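Local atomic coordinates of epidermal growth factor receptor pathway substrate 8-like protein 1 (PDB entry 2CY5), a protein that probably acts as an adaptor in receptor tyrosine kinase signalling, its phosphotyrosine-binding (PTB) domain likely docking peptide motifs of partner proteins. Residues C82-P87 against L121-I126; S93-V98 against H110-L115; S9-N14 against L53-S58; N14-F19 against V46-M51. All coordinates share one frame; numbering follows the deposited sequence.

Contact 1. Residues C82-P87 against L121-I126. With CA (calcium ion), chain B.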
# COMPACT_ATOMS: atom_id res chain seq x y z
N CYS A 82 -11.06 -11.73 6.45
CA CYS A 82 -11.12 -12.26 5.09
C CYS A 82 -12.54 -12.79 4.93
O CYS A 82 -12.95 -13.54 5.82
CB CYS A 82 -10.09 -13.42 4.99
SG CYS A 82 -10.26 -14.18 3.34
N ASP A 83 -13.31 -12.39 3.92
CA ASP A 83 -14.68 -12.87 3.74
C ASP A 83 -14.94 -13.06 2.27
O ASP A 83 -14.09 -12.70 1.40
CB ASP A 83 -15.65 -11.93 4.24
CG ASP A 83 -17.02 -12.64 4.71
OD1 ASP A 83 -17.94 -12.00 5.25
OD2 ASP A 83 -17.17 -13.85 4.51
N ALA A 84 -16.04 -13.71 1.91
CA ALA A 84 -16.37 -13.87 0.52
C ALA A 84 -17.79 -13.33 0.48
O ALA A 84 -18.57 -13.57 1.40
CB ALA A 84 -16.37 -15.29 0.08
N VAL A 85 -18.20 -12.66 -0.56
CA VAL A 85 -19.55 -12.13 -0.56
C VAL A 85 -20.06 -12.01 -1.95
O VAL A 85 -19.25 -11.94 -2.88
CB VAL A 85 -19.65 -10.76 0.21
CG1 VAL A 85 -18.82 -9.74 -0.43
CG2 VAL A 85 -21.11 -10.27 0.26
N MSE A 86 -21.41 -12.08 -2.10
CA MSE A 86 -22.13 -11.93 -3.40
C MSE A 86 -22.97 -10.67 -3.34
O MSE A 86 -24.14 -10.69 -2.96
CB MSE A 86 -23.12 -13.07 -3.66
CG MSE A 86 -23.97 -12.88 -4.94
SE MSE A 86 -23.83 -14.66 -5.77
CE MSE A 86 -24.85 -15.32 -4.26
N PRO A 87 -22.41 -9.54 -3.72
CA PRO A 87 -23.26 -8.34 -3.64
C PRO A 87 -24.57 -8.43 -4.50
O PRO A 87 -24.68 -9.23 -5.47
CB PRO A 87 -22.32 -7.21 -4.10
CG PRO A 87 -21.44 -7.96 -5.11
CD PRO A 87 -21.17 -9.29 -4.45
N LEU A 121 -13.73 -20.76 -1.69
CA LEU A 121 -12.63 -21.73 -1.47
C LEU A 121 -11.43 -21.00 -1.04
O LEU A 121 -10.68 -21.46 -0.18
CB LEU A 121 -12.34 -22.46 -2.79
CG LEU A 121 -11.32 -23.60 -2.82
CD1 LEU A 121 -11.84 -24.75 -2.02
CD2 LEU A 121 -11.05 -24.14 -4.22
N ILE A 122 -11.25 -19.78 -1.54
CA ILE A 122 -9.98 -19.06 -1.15
C ILE A 122 -10.10 -18.52 0.26
O ILE A 122 -9.10 -18.56 1.01
CB ILE A 122 -9.63 -17.86 -2.16
CG1 ILE A 122 -9.49 -18.38 -3.64
CG2 ILE A 122 -8.33 -17.20 -1.72
CD1 ILE A 122 -9.54 -17.19 -4.75
N ARG A 123 -11.30 -18.00 0.61
CA ARG A 123 -11.62 -17.56 1.97
C ARG A 123 -11.34 -18.69 2.96
O ARG A 123 -10.67 -18.45 3.97
CB ARG A 123 -13.08 -17.17 2.08
CG ARG A 123 -13.47 -16.85 3.55
CD ARG A 123 -14.96 -16.79 3.67
NE ARG A 123 -15.34 -18.20 3.67
CZ ARG A 123 -15.05 -19.00 4.70
NH1 ARG A 123 -14.41 -18.54 5.78
NH2 ARG A 123 -15.37 -20.28 4.62
N GLU A 124 -11.75 -19.92 2.66
CA GLU A 124 -11.51 -20.97 3.66
C GLU A 124 -10.09 -21.22 3.80
O GLU A 124 -9.72 -21.47 4.89
CB GLU A 124 -12.18 -22.33 3.28
CG GLU A 124 -13.63 -22.44 3.57
CD GLU A 124 -14.11 -23.84 2.94
OE1 GLU A 124 -14.62 -23.89 1.75
OE2 GLU A 124 -13.86 -24.87 3.61
N ASP A 125 -9.30 -21.19 2.73
CA ASP A 125 -7.89 -21.44 2.79
C ASP A 125 -7.14 -20.37 3.60
O ASP A 125 -6.35 -20.64 4.56
CB ASP A 125 -7.36 -21.50 1.35
CG ASP A 125 -5.89 -21.97 1.30
OD1 ASP A 125 -5.36 -22.37 2.34
OD2 ASP A 125 -5.28 -22.01 0.23
N ILE A 126 -7.49 -19.11 3.31
CA ILE A 126 -6.81 -18.04 4.09
C ILE A 126 -7.25 -18.12 5.49
O ILE A 126 -6.43 -17.99 6.39
CB ILE A 126 -7.18 -16.63 3.50
CG1 ILE A 126 -6.50 -16.63 2.08
CG2 ILE A 126 -6.87 -15.44 4.55
CD1 ILE A 126 -6.90 -15.32 1.22
CA CA B . -3.74 -23.94 3.08
O HOH W 1 -13.20 -16.56 7.09
O HOH W 2 -2.72 -22.97 1.14
O HOH W 3 -4.87 -23.13 4.89
O HOH W 4 -1.74 -22.91 3.99
O HOH W 5 -5.43 -25.39 2.34
O HOH W 6 -3.70 -25.68 4.76

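Contact 2. Residues S93-V98 against H110-L115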
# COMPACT_ATOMS: atom_id res chain seq x y z
N SER A 93 -19.10 -14.48 -6.58
CA SER A 93 -18.60 -14.22 -5.27
C SER A 93 -17.35 -13.27 -5.31
O SER A 93 -16.53 -13.30 -6.20
CB SER A 93 -18.31 -15.59 -4.60
OG SER A 93 -18.49 -15.59 -3.16
N LEU A 94 -17.28 -12.34 -4.40
CA LEU A 94 -16.06 -11.55 -4.33
C LEU A 94 -15.29 -12.05 -3.06
O LEU A 94 -15.89 -12.38 -2.02
CB LEU A 94 -16.45 -10.14 -4.04
CG LEU A 94 -17.28 -9.61 -5.27
CD1 LEU A 94 -17.57 -8.15 -4.96
CD2 LEU A 94 -16.52 -9.80 -6.66
N LEU A 95 -13.98 -11.98 -3.14
CA LEU A 95 -13.15 -12.29 -2.04
C LEU A 95 -12.78 -10.87 -1.39
O LEU A 95 -12.27 -9.94 -2.06
CB LEU A 95 -11.86 -12.92 -2.53
CG LEU A 95 -10.89 -13.05 -1.30
CD1 LEU A 95 -11.35 -14.09 -0.26
CD2 LEU A 95 -9.40 -13.57 -1.84
N LEU A 96 -13.07 -10.69 -0.13
CA LEU A 96 -12.69 -9.42 0.49
C LEU A 96 -11.59 -9.69 1.46
O LEU A 96 -11.60 -10.67 2.29
CB LEU A 96 -13.90 -8.91 1.19
CG LEU A 96 -13.94 -7.45 1.63
CD1 LEU A 96 -15.35 -7.04 2.02
CD2 LEU A 96 -13.15 -7.43 2.76
N LEU A 97 -10.53 -8.91 1.39
CA LEU A 97 -9.43 -9.02 2.39
C LEU A 97 -9.18 -7.63 3.03
O LEU A 97 -9.01 -6.64 2.31
CB LEU A 97 -8.07 -9.47 1.79
CG LEU A 97 -7.77 -10.89 1.52
CD1 LEU A 97 -6.41 -10.90 0.71
CD2 LEU A 97 -7.56 -11.53 2.89
N VAL A 98 -9.23 -7.53 4.35
CA VAL A 98 -8.90 -6.23 4.95
C VAL A 98 -7.52 -6.45 5.55
O VAL A 98 -7.32 -7.43 6.32
CB VAL A 98 -9.89 -5.92 6.04
CG1 VAL A 98 -9.46 -4.48 6.80
CG2 VAL A 98 -11.34 -6.06 5.50
N HIS A 110 -9.26 -4.86 0.23
CA HIS A 110 -8.91 -5.30 -1.12
C HIS A 110 -10.11 -6.26 -1.63
O HIS A 110 -10.58 -7.18 -0.88
CB HIS A 110 -7.68 -6.14 -1.09
CG HIS A 110 -6.46 -5.49 -0.49
ND1 HIS A 110 -5.61 -4.70 -1.24
CD2 HIS A 110 -5.97 -5.49 0.79
CE1 HIS A 110 -4.66 -4.22 -0.43
NE2 HIS A 110 -4.86 -4.67 0.80
N PHE A 111 -10.61 -6.02 -2.84
CA PHE A 111 -11.65 -6.90 -3.40
C PHE A 111 -11.07 -7.62 -4.62
O PHE A 111 -10.43 -6.99 -5.55
CB PHE A 111 -12.84 -6.08 -3.88
CG PHE A 111 -13.88 -5.83 -2.86
CD1 PHE A 111 -14.74 -6.80 -2.48
CD2 PHE A 111 -14.02 -4.54 -2.34
CE1 PHE A 111 -15.79 -6.55 -1.59
CE2 PHE A 111 -15.07 -4.23 -1.44
CZ PHE A 111 -16.01 -5.23 -1.04
N PHE A 112 -11.39 -8.95 -4.68
CA PHE A 112 -10.95 -9.83 -5.80
C PHE A 112 -12.13 -10.62 -6.27
O PHE A 112 -13.05 -10.90 -5.52
CB PHE A 112 -9.83 -10.79 -5.39
CG PHE A 112 -8.64 -10.12 -4.79
CD1 PHE A 112 -8.59 -9.82 -3.39
CD2 PHE A 112 -7.53 -9.87 -5.53
CE1 PHE A 112 -7.42 -9.32 -2.76
CE2 PHE A 112 -6.27 -9.34 -4.93
CZ PHE A 112 -6.23 -9.08 -3.52
N GLN A 113 -12.15 -10.87 -7.57
CA GLN A 113 -13.25 -11.63 -8.22
C GLN A 113 -12.65 -12.98 -8.39
O GLN A 113 -11.52 -13.14 -8.82
CB GLN A 113 -13.46 -11.12 -9.60
CG GLN A 113 -14.56 -11.73 -10.30
CD GLN A 113 -14.78 -10.95 -11.56
OE1 GLN A 113 -13.84 -10.64 -12.38
NE2 GLN A 113 -16.03 -10.61 -11.75
N GLY A 114 -13.37 -14.02 -8.04
CA GLY A 114 -12.68 -15.31 -8.15
C GLY A 114 -13.03 -15.76 -9.58
O GLY A 114 -13.97 -15.19 -10.16
N LEU A 115 -12.27 -16.70 -10.16
CA LEU A 115 -12.66 -17.20 -11.46
C LEU A 115 -13.32 -18.63 -11.26
O LEU A 115 -14.32 -18.82 -10.56
CB LEU A 115 -11.43 -17.30 -12.29
CG LEU A 115 -10.75 -15.86 -12.24
CD1 LEU A 115 -9.35 -15.83 -12.87
CD2 LEU A 115 -11.74 -14.97 -13.10

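Contact 3. Residues S9-N14 against L53-S58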
# COMPACT_ATOMS: atom_id res chain seq x y z
N SER A 9 -1.01 -22.93 -1.68
CA SER A 9 -1.87 -23.18 -2.80
C SER A 9 -1.90 -21.85 -3.56
O SER A 9 -1.66 -20.74 -2.93
CB SER A 9 -3.30 -23.47 -2.32
OG SER A 9 -3.41 -24.51 -1.37
N GLN A 10 -2.23 -21.92 -4.82
CA GLN A 10 -2.48 -20.68 -5.68
C GLN A 10 -3.75 -20.69 -6.40
O GLN A 10 -4.31 -21.74 -6.77
CB GLN A 10 -1.48 -20.41 -6.75
CG GLN A 10 -0.54 -21.52 -6.95
CD GLN A 10 0.47 -21.15 -8.02
OE1 GLN A 10 1.54 -20.59 -7.73
NE2 GLN A 10 0.07 -21.39 -9.29
N TYR A 11 -4.24 -19.50 -6.66
CA TYR A 11 -5.50 -19.31 -7.33
C TYR A 11 -5.36 -18.12 -8.32
O TYR A 11 -4.57 -17.14 -8.06
CB TYR A 11 -6.54 -18.88 -6.32
CG TYR A 11 -6.59 -19.86 -5.20
CD1 TYR A 11 -5.84 -19.64 -4.01
CD2 TYR A 11 -7.38 -21.02 -5.31
CE1 TYR A 11 -5.89 -20.54 -2.92
CE2 TYR A 11 -7.48 -21.93 -4.18
CZ TYR A 11 -6.76 -21.68 -3.02
OH TYR A 11 -6.83 -22.45 -1.94
N HIS A 12 -5.95 -18.27 -9.48
CA HIS A 12 -5.96 -17.11 -10.35
C HIS A 12 -7.19 -16.27 -9.94
O HIS A 12 -8.29 -16.83 -9.71
CB HIS A 12 -6.11 -17.49 -11.78
CG HIS A 12 -4.89 -18.16 -12.33
ND1 HIS A 12 -4.06 -17.54 -13.24
CD2 HIS A 12 -4.31 -19.34 -12.01
CE1 HIS A 12 -3.02 -18.32 -13.46
NE2 HIS A 12 -3.15 -19.42 -12.73
N VAL A 13 -6.99 -14.93 -9.80
CA VAL A 13 -8.13 -14.11 -9.48
C VAL A 13 -7.98 -12.83 -10.31
O VAL A 13 -6.91 -12.59 -10.85
CB VAL A 13 -8.08 -13.67 -7.94
CG1 VAL A 13 -8.13 -14.91 -7.05
CG2 VAL A 13 -6.82 -12.88 -7.72
N ASN A 14 -9.00 -11.99 -10.25
CA ASN A 14 -8.92 -10.64 -10.84
C ASN A 14 -8.97 -9.67 -9.67
O ASN A 14 -9.96 -9.59 -8.93
CB ASN A 14 -10.22 -10.39 -11.68
CG ASN A 14 -10.14 -11.11 -13.07
OD1 ASN A 14 -9.13 -11.35 -13.53
ND2 ASN A 14 -11.22 -11.43 -13.63
N LEU A 53 -2.96 -15.37 -6.81
CA LEU A 53 -3.01 -15.20 -5.35
C LEU A 53 -2.51 -16.51 -4.68
O LEU A 53 -3.03 -17.66 -4.94
CB LEU A 53 -4.46 -14.80 -4.92
CG LEU A 53 -4.59 -14.45 -3.42
CD1 LEU A 53 -5.99 -13.85 -3.02
CD2 LEU A 53 -4.54 -15.75 -2.57
N ARG A 54 -1.41 -16.39 -3.96
CA ARG A 54 -0.79 -17.51 -3.30
C ARG A 54 -0.92 -17.53 -1.79
O ARG A 54 -0.69 -16.54 -1.11
CB ARG A 54 0.63 -17.63 -3.81
CG ARG A 54 1.38 -18.84 -3.23
CD ARG A 54 2.89 -18.97 -3.66
NE ARG A 54 3.03 -19.14 -5.12
CZ ARG A 54 4.19 -18.95 -5.77
NH1 ARG A 54 5.32 -18.60 -5.12
NH2 ARG A 54 4.24 -19.10 -7.08
N VAL A 55 -1.51 -18.62 -1.21
CA VAL A 55 -1.62 -18.67 0.27
C VAL A 55 -0.56 -19.64 0.79
O VAL A 55 -0.50 -20.80 0.30
CB VAL A 55 -2.95 -19.19 0.58
CG1 VAL A 55 -3.20 -19.18 2.02
CG2 VAL A 55 -4.07 -18.27 -0.20
N SER A 56 0.30 -19.19 1.69
CA SER A 56 1.34 -20.04 2.29
C SER A 56 1.13 -19.97 3.72
O SER A 56 0.32 -19.19 4.22
CB SER A 56 2.69 -19.55 1.87
OG SER A 56 3.04 -18.46 2.65
N PRO A 57 1.82 -20.80 4.52
CA PRO A 57 1.48 -20.68 5.93
C PRO A 57 1.95 -19.40 6.64
O PRO A 57 1.64 -19.24 7.76
CB PRO A 57 2.22 -21.87 6.61
CG PRO A 57 2.24 -22.88 5.38
CD PRO A 57 2.69 -21.97 4.24
N SER A 58 2.79 -18.60 6.02
CA SER A 58 3.23 -17.33 6.67
C SER A 58 2.68 -16.06 6.03
O SER A 58 2.80 -15.01 6.64
CB SER A 58 4.72 -17.22 6.61
OG SER A 58 5.15 -17.19 5.25
O HOH W 2 -2.72 -22.97 1.14

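Contact 4. Residues N14-F19 against V46-M51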
# COMPACT_ATOMS: atom_id res chain seq x y z
N ASN A 14 -9.00 -11.99 -10.25
CA ASN A 14 -8.92 -10.64 -10.84
C ASN A 14 -8.97 -9.67 -9.67
O ASN A 14 -9.96 -9.59 -8.93
CB ASN A 14 -10.22 -10.39 -11.68
CG ASN A 14 -10.14 -11.11 -13.07
OD1 ASN A 14 -9.13 -11.35 -13.53
ND2 ASN A 14 -11.22 -11.43 -13.63
N HIS A 15 -7.96 -8.86 -9.56
CA HIS A 15 -8.07 -7.84 -8.49
C HIS A 15 -9.05 -6.78 -8.99
O HIS A 15 -8.98 -6.37 -10.19
CB HIS A 15 -6.65 -7.26 -8.33
CG HIS A 15 -6.68 -6.02 -7.49
ND1 HIS A 15 -6.76 -4.72 -8.02
CD2 HIS A 15 -6.70 -5.87 -6.14
CE1 HIS A 15 -6.84 -3.85 -7.02
NE2 HIS A 15 -6.80 -4.51 -5.86
N LEU A 16 -9.98 -6.32 -8.20
CA LEU A 16 -10.91 -5.32 -8.68
C LEU A 16 -10.53 -3.92 -8.11
O LEU A 16 -10.50 -3.02 -8.89
CB LEU A 16 -12.30 -5.59 -8.19
CG LEU A 16 -12.78 -6.99 -8.74
CD1 LEU A 16 -14.29 -7.15 -8.27
CD2 LEU A 16 -12.77 -6.92 -10.28
N VAL A 17 -10.31 -3.76 -6.80
CA VAL A 17 -10.01 -2.40 -6.24
C VAL A 17 -9.40 -2.59 -4.81
O VAL A 17 -9.58 -3.67 -4.18
CB VAL A 17 -11.42 -1.62 -6.07
CG1 VAL A 17 -12.18 -2.01 -4.78
CG2 VAL A 17 -11.08 -0.12 -5.97
N THR A 18 -8.55 -1.64 -4.37
CA THR A 18 -8.05 -1.58 -3.03
C THR A 18 -8.37 -0.13 -2.59
O THR A 18 -8.08 0.85 -3.39
CB THR A 18 -6.61 -1.77 -3.05
OG1 THR A 18 -6.28 -3.13 -3.41
CG2 THR A 18 -6.04 -1.46 -1.62
N PHE A 19 -8.96 0.10 -1.44
CA PHE A 19 -9.22 1.46 -0.99
C PHE A 19 -9.02 1.54 0.51
O PHE A 19 -9.12 0.50 1.20
CB PHE A 19 -10.64 1.92 -1.47
CG PHE A 19 -11.81 1.18 -0.83
CD1 PHE A 19 -12.16 1.39 0.46
CD2 PHE A 19 -12.54 0.26 -1.64
CE1 PHE A 19 -13.28 0.67 1.04
CE2 PHE A 19 -13.66 -0.47 -1.10
CZ PHE A 19 -14.02 -0.27 0.22
N VAL A 46 -13.20 0.88 -11.20
CA VAL A 46 -12.89 -0.53 -10.98
C VAL A 46 -12.48 -1.15 -12.27
O VAL A 46 -13.27 -1.14 -13.19
CB VAL A 46 -14.15 -1.20 -10.41
CG1 VAL A 46 -13.96 -2.73 -10.24
CG2 VAL A 46 -14.50 -0.58 -9.02
N TRP A 47 -11.29 -1.71 -12.37
CA TRP A 47 -10.89 -2.38 -13.61
C TRP A 47 -10.15 -3.68 -13.20
O TRP A 47 -9.17 -3.64 -12.49
CB TRP A 47 -9.92 -1.50 -14.48
CG TRP A 47 -10.63 -0.22 -14.93
CD1 TRP A 47 -10.82 0.96 -14.16
CD2 TRP A 47 -11.46 -0.04 -16.12
NE1 TRP A 47 -11.72 1.82 -14.80
CE2 TRP A 47 -12.12 1.26 -15.98
CE3 TRP A 47 -11.70 -0.81 -17.27
CZ2 TRP A 47 -13.01 1.77 -16.97
CZ3 TRP A 47 -12.60 -0.29 -18.26
CH2 TRP A 47 -13.23 0.99 -18.09
N ALA A 48 -10.70 -4.80 -13.65
CA ALA A 48 -10.23 -6.15 -13.37
C ALA A 48 -8.86 -6.42 -13.88
O ALA A 48 -8.50 -6.21 -15.08
CB ALA A 48 -11.29 -7.19 -13.93
N GLN A 49 -8.01 -6.84 -13.00
CA GLN A 49 -6.64 -7.13 -13.40
C GLN A 49 -6.32 -8.50 -12.98
O GLN A 49 -6.39 -8.78 -11.78
CB GLN A 49 -5.69 -6.16 -12.75
CG GLN A 49 -4.23 -6.45 -13.02
CD GLN A 49 -3.31 -5.29 -12.51
OE1 GLN A 49 -3.63 -4.10 -12.72
NE2 GLN A 49 -2.17 -5.63 -11.87
N GLU A 50 -5.85 -9.38 -13.89
CA GLU A 50 -5.64 -10.77 -13.51
C GLU A 50 -4.41 -10.93 -12.69
O GLU A 50 -3.40 -10.33 -12.93
CB GLU A 50 -5.64 -11.72 -14.76
CG GLU A 50 -5.68 -13.22 -14.24
CD GLU A 50 -5.73 -14.25 -15.42
OE1 GLU A 50 -6.67 -14.08 -16.21
OE2 GLU A 50 -4.85 -15.15 -15.53
N MSE A 51 -4.47 -11.74 -11.64
CA MSE A 51 -3.32 -11.93 -10.79
C MSE A 51 -3.36 -13.35 -10.22
O MSE A 51 -4.40 -14.01 -10.15
CB MSE A 51 -3.40 -10.99 -9.53
CG MSE A 51 -2.93 -9.63 -9.71
SE MSE A 51 -3.16 -8.66 -8.00
CE MSE A 51 -2.64 -6.97 -8.99
O HOH W 7 -9.69 -12.73 -15.84
O HOH W 8 -7.20 -3.85 -10.63

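Contact 1. Residues C82-P87 against L121-I126
C82 and R123 meet where strand 79-85 runs antiparallel to the C-terminal helix 118-133; the axes of 82-85 and 121-126 approach to 7.6 Å, at 167°. The tight part is small and largely apolar. With its SG anti to the backbone N (chi1 175°), C82 lays the sulfur against the helix, 3.9 Å from R123 CA and 3.8 Å from I126 CG2. A compact thiol suits this place, where strand and helix come close. The methylenes of R123 belong to the same packing, CG against D83 and CD 3.7 Å from A84 N and 3.8 Å from D83 OD2. The loose side begins where the chain bends at chi3 and carries the guanidinium onward. Its charge is not paired across the contact, NE staying 4.8 Å from D83 OD2; NE makes a salt bridge with E120 instead. A water lying in the guanidinium plane accepts from R123 NH1 at 2.7 Å and donates to C82 O. An alanine in place of R123 would probably uncover A84 and the carbonyl of C82 and leave E120 without its mate. D125, on another side of the helix, binds calcium through OD1, with A6 O completing the protein ligands. Beyond C82 lie L95 and L97 of strand 94-99, and I122 packs on Y11, V13 and L53, so the helix caps one end of the PTB sheet.

Contact 2. Residues S93-V98 against H110-L115
The beta hairpin of strands 94-99 and 108-114, part of the PTB domain's sheet, brings L95 opposite F112 and L97 opposite H110 as hydrogen-bonded pairs. Each pair closes a two-bond ring: L95 N to F112 O is 2.8 Å, and H110 N to L97 O is 2.7 Å. The non-hydrogen-bonded pairs, L94 with Q113 and L96 with F111, alternate with them. L96 CG sits over one face of the F111 ring, 4.2 Å from its centroid and displaced toward the rim, a CH-pi contact, while L96 CD1 reaches F111 CZ at 3.6 Å. L94 CD1 touches F111 CD1 at 4.0 Å. Broad, flat and apolar, the ring can serve both leucines; an alanine here would probably open a gap beside L96 and leave both leucine side chains freer to turn. On the other sheet face L95 and F112 lie side by side, CB to CB 4.1 Å, and L97 CD1 meets F112 CE1 at 3.9 Å. H110 ND1 is hydrogen-bonded to T18 OG1, and Q113 OE1 to N14 ND2. Helix 30-42 covers the F111 face through A33 and L37, strand 79-85 flanks the hairpin on one side, and strand 9-20 on the other.

Contact 3. Residues S9-N14 against L53-S58
L53 faces Y11 as a hydrogen-bonded antiparallel pair, its N giving a 2.7 Å bond to Y11 O and its O taking one from Y11 N. Its CB packs 4.1 Å from V13 CG2; a branched aliphatic chain suits this buried face of the sheet. R54 turns to the outer face beside Q10. The two side chains run alongside each other, amide and guanidinium nearly coplanar at 12°, and R54 NH2 donates to Q10 OE1 over 3.2 Å, almost straight on to the carbonyl (C=O...N angle 178°). A weaker bond from R54 NE reaches the same oxygen, a forked grip that would hold both flat groups in one plane. At V55 the strands are hydrogen-bonded again, V55 N to S9 O at 2.7 Å. V55 CG2, anti to the carbonyl carbon and beside the backbone N, meets the edge of the Y11 ring 4.0 Å from CE1. A calcium-bound water lies within hydrogen-bonding distance of both V55 O and S9 OG. From S56 onward the chain leaves the pairing. Strand 9-20 joins 49-55, which R54 links in turn to 59-63; helix 118-133 packs over the Y11 face through I122, and D125 accepts the hydroxyl of Y11.

Contact 4. Residues N14-F19 against V46-M51
L16 CG, anti to the carbonyl carbon (chi1 -61°), carries CD2 toward A48, where it packs on A48 CB at 3.9 Å, while L16 CB meets V46 CG1; the small alanine lets the loop come close to the leucine. In H15 the CG is anti to the backbone N (chi1 168°), which points the ring along strand 9-20 toward T18. H15 CB rests on the selenium of M51, a selenomethionine, at 3.8 Å, and the selenium lies obliquely to the imidazole ring. H15 and Q49 form the hydrogen-bonded pair, H15 N to Q49 O at 2.7 Å with the donor tilted 28° from the carbonyl plane, and Q49 N to H15 O. Beyond this pair the second segment is loop, and a water bridges the backbones: it donates to H15 O and to W47 O and lies in the imidazole plane 2.8 Å from H15 ND1. N14 OD1, resting 3.5 Å from E50 CA, takes a hydrogen bond from a second water that also reaches E50 weakly; its ND2 is bonded to Q113. L16 and V17 both face F111, a classic beta bulge in strand 9-20. E103 of the second subunit packs on H15, Q49 and M51. H15 NE2 shares a 2.9 Å hydrogen bond with T18 OG1, itself bonded to H110 ND1; gripped at both nitrogens, by T18 and the water, the imidazole is probably limited in its turning.

How the contacts relate
Strand 9-20 ties the set together. Contacts 3 and 4 lie along its pairing with strand 49-55, share N14 and have centres 15 Å apart; V13 O to M51 N, 2.7 Å, bridges them. On its other edge the strand meets the hairpin of contact 2, where L16 N and F111 O are 2.8 Å apart. Contact 2 passes the sheet on to contact 1, D83 O lying 2.7 Å from L96 N. The helix of contact 1 then returns to contact 3, with D125 OD2 2.7 Å from Y11 OH, next to the calcium site. A single calcium-bound water belongs to contacts 1 and 3, whereas contact 4, about 16 Å from contact 1 between centres, adjoins the second subunit.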